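Local coordinates for PBP domain-containing protein (Vibrio parahaemolyticus, PDB 3MUQ) that is of unknown function but, as a periplasmic-binding-protein-like protein, probably binds a small solute or anion, at residues Thr11-Ser14 with Thr15-Gly19; Phe108-Ile111 with Ala112-Ala116; His128-Glu131 with Met132-Ala136. All blocks are in the same frame, centred on the assembly; numbering follows the deposited sequence.

Contact 1. Residues Thr11-Ser14 with Thr15-Gly19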
loop_
_atom_site.group_PDB
_atom_site.type_symbol
_atom_site.label_atom_id
_atom_site.label_comp_id
_atom_site.label_asym_id
_atom_site.label_seq_id
_atom_site.Cartn_x
_atom_site.Cartn_y
_atom_site.Cartn_z
ATOM N N THR A 11 2.437 -4.740 18.612
ATOM C CA THR A 11 2.594 -3.473 17.891
ATOM C C THR A 11 2.982 -2.358 18.851
ATOM O O THR A 11 3.174 -2.600 20.041
ATOM C CB THR A 11 1.298 -3.079 17.126
ATOM O OG1 THR A 11 1.587 -2.052 16.163
ATOM C CG2 THR A 11 0.225 -2.603 18.099
ATOM N N THR A 12 3.089 -1.134 18.339
ATOM C CA THR A 12 3.457 -0.007 19.190
ATOM C C THR A 12 2.269 0.638 19.912
ATOM O O THR A 12 1.122 0.540 19.482
ATOM C CB THR A 12 4.165 1.108 18.402
ATOM O OG1 THR A 12 3.196 1.852 17.655
ATOM C CG2 THR A 12 5.228 0.529 17.462
ATOM N N THR A 13 2.573 1.312 21.014
ATOM C CA THR A 13 1.581 2.075 21.759
ATOM C C THR A 13 0.946 3.134 20.864
ATOM O O THR A 13 -0.266 3.292 20.874
ATOM C CB THR A 13 2.215 2.745 22.994
ATOM O OG1 THR A 13 3.002 1.778 23.704
ATOM C CG2 THR A 13 1.137 3.282 23.917
ATOM N N SER A 14 1.770 3.846 20.095
ATOM C CA SER A 14 1.282 4.796 19.098
ATOM C C SER A 14 0.163 4.182 18.282
ATOM O O SER A 14 -0.943 4.720 18.192
ATOM C CB SER A 14 2.400 5.157 18.124
ATOM O OG SER A 14 3.189 6.210 18.626
ATOM N N THR A 15 0.483 3.047 17.674
ATOM C CA THR A 15 -0.425 2.364 16.764
ATOM C C THR A 15 -1.720 1.958 17.463
ATOM O O THR A 15 -2.819 2.183 16.944
ATOM C CB THR A 15 0.263 1.126 16.170
ATOM O OG1 THR A 15 1.475 1.527 15.510
ATOM C CG2 THR A 15 -0.653 0.435 15.190
ATOM N N TYR A 16 -1.587 1.368 18.646
ATOM C CA TYR A 16 -2.752 0.958 19.420
ATOM C C TYR A 16 -3.682 2.132 19.685
ATOM O O TYR A 16 -4.903 2.006 19.576
ATOM C CB TYR A 16 -2.326 0.333 20.754
ATOM C CG TYR A 16 -3.489 -0.075 21.638
ATOM C CD1 TYR A 16 -4.154 -1.276 21.438
ATOM C CD2 TYR A 16 -3.923 0.746 22.668
ATOM C CE1 TYR A 16 -5.222 -1.655 22.243
ATOM C CE2 TYR A 16 -4.989 0.376 23.483
ATOM C CZ TYR A 16 -5.633 -0.823 23.262
ATOM O OH TYR A 16 -6.693 -1.193 24.066
ATOM N N HIS A 17 -3.113 3.273 20.042
ATOM C CA HIS A 17 -3.947 4.416 20.390
ATOM C C HIS A 17 -4.491 5.137 19.169
ATOM O O HIS A 17 -5.532 5.789 19.246
ATOM C CB HIS A 17 -3.220 5.364 21.343
ATOM C CG HIS A 17 -3.041 4.790 22.711
ATOM N ND1 HIS A 17 -1.931 5.036 23.489
ATOM C CD2 HIS A 17 -3.825 3.947 23.427
ATOM C CE1 HIS A 17 -2.046 4.385 24.633
ATOM N NE2 HIS A 17 -3.185 3.714 24.620
ATOM N N SER A 18 -3.799 4.985 18.042
ATOM C CA SER A 18 -4.208 5.595 16.784
ATOM C C SER A 18 -5.642 5.225 16.386
ATOM O O SER A 18 -6.323 6.000 15.722
ATOM C CB SER A 18 -3.240 5.192 15.664
ATOM O OG SER A 18 -3.584 3.928 15.123
ATOM N N GLY A 19 -6.096 4.040 16.785
ATOM C CA GLY A 19 -7.405 3.557 16.373
ATOM C C GLY A 19 -7.396 2.715 15.101
ATOM O O GLY A 19 -8.413 2.128 14.727
#
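Two threonine rotamers bring the hydroxyls of T12 and T15 together at the start of helix 13-18. In T12 a chi1 of 77° tucks OG1 in over its own backbone, pointing it at the first turn; in T15 chi1 is -57°, with OG1 facing back. The side chains cross at about a right angle, and T12 OG1 meets T15 OG1 at 2.8 Å in a hydrogen bond in which either hydroxyl may be the donor. T12 O accepts Y16 N at 3.0 Å, the first bond of the helix. T11 comes at T15 from the strand side, its OG1 packing 3.4 Å from T15 CB while it hydrogen-bonds to M59 O on strand 57-60. On the outer side T13 and H17 run side by side, T13 CG2 resting 3.4 Å from H17 CE1. At the far end S18 OG hydrogen-bonds back to T15 O at 2.6 Å and accepts L20 N from the start of helix 20-32, and G19, with positive phi, leaves the helix. H61 touches T12, S14 and T15. Such a strand-to-helix junction, with a threonine at the N-cap position, commonly lines the ligand cleft in periplasmic binding proteins; that use is only an inference here.

Contact 2. Residues Phe108-Ile111 with Ala112-Ala116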
loop_
_atom_site.group_PDB
_atom_site.type_symbol
_atom_site.label_atom_id
_atom_site.label_comp_id
_atom_site.label_asym_id
_atom_site.label_seq_id
_atom_site.Cartn_x
_atom_site.Cartn_y
_atom_site.Cartn_z
ATOM N N PHE A 108 5.362 23.143 16.403
ATOM C CA PHE A 108 4.159 23.194 17.240
ATOM C C PHE A 108 4.293 24.209 18.380
ATOM O O PHE A 108 3.412 25.043 18.584
ATOM C CB PHE A 108 3.793 21.800 17.767
ATOM C CG PHE A 108 2.984 20.980 16.793
ATOM C CD1 PHE A 108 3.373 20.875 15.466
ATOM C CD2 PHE A 108 1.834 20.314 17.202
ATOM C CE1 PHE A 108 2.625 20.120 14.562
ATOM C CE2 PHE A 108 1.087 19.552 16.313
ATOM C CZ PHE A 108 1.476 19.458 14.995
ATOM N N LYS A 109 5.416 24.166 19.087
ATOM C CA LYS A 109 5.637 25.071 20.208
ATOM C C LYS A 109 5.572 26.529 19.765
ATOM O O LYS A 109 4.963 27.361 20.436
ATOM C CB LYS A 109 6.989 24.784 20.864
ATOM C CG LYS A 109 7.036 23.474 21.617
ATOM C CD LYS A 109 8.455 23.072 21.984
ATOM C CE LYS A 109 8.479 21.661 22.554
ATOM N NZ LYS A 109 9.862 21.162 22.784
ATOM N N GLU A 110 6.206 26.820 18.631
ATOM C CA GLU A 110 6.278 28.167 18.083
ATOM C C GLU A 110 4.882 28.673 17.690
ATOM O O GLU A 110 4.515 29.814 17.963
ATOM C CB GLU A 110 7.208 28.149 16.866
ATOM C CG GLU A 110 7.737 29.491 16.394
ATOM C CD GLU A 110 9.176 29.389 15.889
ATOM O OE1 GLU A 110 9.594 30.253 15.080
ATOM O OE2 GLU A 110 9.889 28.444 16.306
ATOM N N ILE A 111 4.110 27.822 17.027
ATOM C CA ILE A 111 2.743 28.171 16.650
ATOM C C ILE A 111 1.915 28.505 17.897
ATOM O O ILE A 111 1.199 29.522 17.951
ATOM C CB ILE A 111 2.087 27.025 15.851
ATOM C CG1 ILE A 111 2.647 27.016 14.415
ATOM C CG2 ILE A 111 0.573 27.162 15.857
ATOM C CD1 ILE A 111 2.078 25.917 13.511
ATOM N N ALA A 112 2.036 27.664 18.921
ATOM C CA ALA A 112 1.291 27.900 20.153
ATOM C C ALA A 112 1.757 29.176 20.854
ATOM O O ALA A 112 0.938 29.993 21.265
ATOM C CB ALA A 112 1.395 26.713 21.080
ATOM N N ASN A 113 3.069 29.362 20.971
ATOM C CA ASN A 113 3.580 30.519 21.717
ATOM C C ASN A 113 3.345 31.857 21.015
ATOM O O ASN A 113 3.278 32.900 21.660
ATOM C CB ASN A 113 5.048 30.334 22.113
ATOM C CG ASN A 113 5.250 29.166 23.084
ATOM O OD1 ASN A 113 4.417 28.915 23.958
ATOM N ND2 ASN A 113 6.362 28.452 22.931
ATOM N N LYS A 114 3.186 31.826 19.697
ATOM C CA LYS A 114 2.868 33.043 18.971
ATOM C C LYS A 114 1.357 33.195 18.813
ATOM O O LYS A 114 0.863 34.191 18.266
ATOM C CB LYS A 114 3.578 33.082 17.618
ATOM C CG LYS A 114 5.091 32.961 17.720
ATOM C CD LYS A 114 5.774 33.891 16.740
ATOM C CE LYS A 114 7.237 33.534 16.570
ATOM N NZ LYS A 114 7.793 34.163 15.343
ATOM N N ASN A 115 0.619 32.221 19.329
ATOM C CA ASN A 115 -0.825 32.213 19.158
ATOM C C ASN A 115 -1.230 32.463 17.695
ATOM O O ASN A 115 -2.139 33.248 17.397
ATOM C CB ASN A 115 -1.496 33.214 20.099
ATOM C CG ASN A 115 -2.985 33.009 20.170
ATOM O OD1 ASN A 115 -3.468 31.875 20.262
ATOM N ND2 ASN A 115 -3.731 34.100 20.092
ATOM N N ALA A 116 -0.528 31.796 16.790
ATOM C CA ALA A 116 -0.905 31.751 15.382
ATOM C C ALA A 116 -2.171 30.919 15.210
ATOM O O ALA A 116 -2.544 30.141 16.084
ATOM C CB ALA A 116 0.222 31.142 14.562
#
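The carbonyls of F108, K109 and E110 accept the amides of A112, N113 and K114 in regular i to i+4 bonds, and the helix then closes in a Schellman motif, with N115 at positive phi and A116 N reaching back to I111 O at 3.1 Å. A second bond of the motif runs from N115 N to A112 O. Across this C-terminal turn the apolar pair is I111 and A116: I111 CG2, placed anti to the backbone N, lies 4.2 Å from A116 CB, the methyl of the residue that follows the reversal. This is the hydrophobic contact that often accompanies a Schellman ending. On another side E110 and K114 extend alongside each other in the same direction. Their aliphatic parts approach, E110 CG to K114 CE at 4.1 Å, but E110 OE1 stays 4.3 Å from K114 NZ, beyond a salt bridge, so any attraction is probably modest. K114 NZ instead makes a weak bond to A96 O, and E110 OE2 lies close to the like-charged D101. N113 ND2 comes to 3.1 Å of K109 O, but at an angle too poor for a hydrogen bond. N115 OD1 accepts a hydrogen bond from G146 N, just ahead of strand 147-149. Towards the interior, F108 and A112 pack on helix 126-138, F108 touching E131 and T138 and A112 touching W135, while I111 lies against Y167 near strand 168-171.

Contact 3. Residues His128-Glu131 with Met132-Ala136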
loop_
_atom_site.group_PDB
_atom_site.type_symbol
_atom_site.label_atom_id
_atom_site.label_comp_id
_atom_site.label_asym_id
_atom_site.label_seq_id
_atom_site.Cartn_x
_atom_site.Cartn_y
_atom_site.Cartn_z
ATOM N N HIS A 128 -5.902 13.193 13.204
ATOM C CA HIS A 128 -6.163 13.915 14.438
ATOM C C HIS A 128 -5.365 13.338 15.621
ATOM O O HIS A 128 -4.780 14.089 16.397
ATOM C CB HIS A 128 -7.651 13.905 14.751
ATOM C CG HIS A 128 -8.002 14.617 16.014
ATOM N ND1 HIS A 128 -7.273 15.688 16.492
ATOM C CD2 HIS A 128 -9.008 14.424 16.899
ATOM C CE1 HIS A 128 -7.812 16.119 17.616
ATOM N NE2 HIS A 128 -8.869 15.370 17.884
ATOM N N LYS A 129 -5.346 12.011 15.763
ATOM C CA LYS A 129 -4.563 11.374 16.825
ATOM C C LYS A 129 -3.087 11.727 16.711
ATOM O O LYS A 129 -2.411 11.997 17.706
ATOM C CB LYS A 129 -4.681 9.848 16.764
ATOM C CG LYS A 129 -6.082 9.313 16.833
ATOM C CD LYS A 129 -6.673 9.461 18.198
ATOM C CE LYS A 129 -7.846 8.508 18.352
ATOM N NZ LYS A 129 -8.463 8.688 19.687
ATOM N N LYS A 130 -2.573 11.696 15.492
ATOM C CA LYS A 130 -1.179 12.038 15.297
ATOM C C LYS A 130 -0.883 13.497 15.680
ATOM O O LYS A 130 0.167 13.798 16.250
ATOM C CB LYS A 130 -0.745 11.772 13.862
ATOM C CG LYS A 130 0.687 12.216 13.629
ATOM C CD LYS A 130 1.330 11.494 12.475
ATOM C CE LYS A 130 2.850 11.604 12.546
ATOM N NZ LYS A 130 3.468 10.567 13.416
ATOM N N GLU A 131 -1.797 14.406 15.358
ATOM C CA GLU A 131 -1.600 15.795 15.738
ATOM C C GLU A 131 -1.536 15.901 17.262
ATOM O O GLU A 131 -0.672 16.594 17.814
ATOM C CB GLU A 131 -2.724 16.673 15.203
ATOM C CG GLU A 131 -2.669 18.098 15.736
ATOM C CD GLU A 131 -4.042 18.647 16.017
ATOM O OE1 GLU A 131 -5.013 18.092 15.460
ATOM O OE2 GLU A 131 -4.155 19.610 16.811
HETATM N N MSE A 132 -2.448 15.202 17.932
HETATM C CA MSE A 132 -2.522 15.221 19.397
HETATM C C MSE A 132 -1.287 14.631 20.066
HETATM O O MSE A 132 -0.884 15.066 21.147
HETATM C CB MSE A 132 -3.791 14.529 19.883
HETATM C CG MSE A 132 -5.069 15.138 19.296
HETATM SE SE MSE A 132 -5.252 17.090 19.560
HETATM C CE MSE A 132 -3.705 17.722 18.661
ATOM N N GLY A 133 -0.688 13.645 19.414
ATOM C CA GLY A 133 0.543 13.063 19.906
ATOM C C GLY A 133 1.662 14.084 19.947
ATOM O O GLY A 133 2.433 14.130 20.899
ATOM N N PHE A 134 1.763 14.906 18.909
ATOM C CA PHE A 134 2.813 15.910 18.875
ATOM C C PHE A 134 2.592 16.939 19.972
ATOM O O PHE A 134 3.530 17.316 20.660
ATOM C CB PHE A 134 2.890 16.593 17.513
ATOM C CG PHE A 134 3.379 15.701 16.409
ATOM C CD1 PHE A 134 4.290 14.688 16.670
ATOM C CD2 PHE A 134 2.944 15.887 15.106
ATOM C CE1 PHE A 134 4.748 13.872 15.656
ATOM C CE2 PHE A 134 3.395 15.068 14.083
ATOM C CZ PHE A 134 4.302 14.061 14.357
ATOM N N TRP A 135 1.354 17.392 20.145
ATOM C CA TRP A 135 1.076 18.315 21.239
ATOM C C TRP A 135 1.511 17.685 22.553
ATOM O O TRP A 135 2.161 18.336 23.364
ATOM C CB TRP A 135 -0.402 18.734 21.306
ATOM C CG TRP A 135 -0.831 19.665 20.195
ATOM C CD1 TRP A 135 -1.813 19.440 19.282
ATOM C CD2 TRP A 135 -0.274 20.948 19.868
ATOM N NE1 TRP A 135 -1.914 20.494 18.403
ATOM C CE2 TRP A 135 -0.983 21.438 18.745
ATOM C CE3 TRP A 135 0.754 21.727 20.411
ATOM C CZ2 TRP A 135 -0.700 22.668 18.159
ATOM C CZ3 TRP A 135 1.027 22.953 19.836
ATOM C CH2 TRP A 135 0.313 23.409 18.715
ATOM N N ALA A 136 1.163 16.419 22.762
ATOM C CA ALA A 136 1.538 15.738 24.005
ATOM C C ALA A 136 3.059 15.729 24.184
ATOM O O ALA A 136 3.558 15.993 25.272
ATOM C CB ALA A 136 0.977 14.322 24.053
#
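E131 reaches W135 one turn on, and its side chain can be followed outward from the helix. CB stays against the helix backbone. CG, anti to the backbone N (chi1 172°), lies 3.7 Å from W135 NE1, and the bend at chi2 turns the carboxylate toward the indole, with CD also 3.7 Å from W135 NE1. At the tip OE2 accepts a hydrogen bond from W135 NE1 at 2.9 Å with its anti lone pair, at an N-H...O angle of only 142°. OE2 lies almost in the plane of the indole, while the carboxylate and ring planes are 76° apart. OE2 also bonds to Y147 OH. OE1 bonds to S120 OG and receives a weak bond from H128 ND1, so each oxygen of this buried acid has two partners, which probably favours the charged form. Beside it the selenium of M132, a selenomethionine, nears H128 CE1 at 3.4 Å. On another flank K130 CE comes to 3.4 Å from F134 CZ, and K130 NZ makes a weak hydrogen bond to K193 O. Helix 126-138 is the crossover of a beta-alpha-beta unit: S120 and Y147 belong to its parallel strands 118-120 and 147-149, while M169 of strand 168-171 and L105 of helix 104-113 touch F134.

In the fold
Side chains three to five residues apart serve three different ends here. Contact 1 starts a helix and contact 2 finishes one, whereas contact 3 lies mid-helix. Measured from contact centre to chain centre, contact 2 is furthest out, about 23 Å against 8 and 10 Å, and its polar groups are mostly lysine, asparagine and glutamate. Contact 3 has no exposed residue among those that touch; contacts 1 and 2 have three each. Contact 1 relies on neutral hydroxyls, contact 3 on a buried carboxylate. Contacts 2 and 3 lie on helices 104-113 and 126-138, which pack together where F108 CD2 is 3.4 Å from W135 CE2. Contact 1 meets contact 3 through K129, whose CG lies 3.5 Å from S18 O.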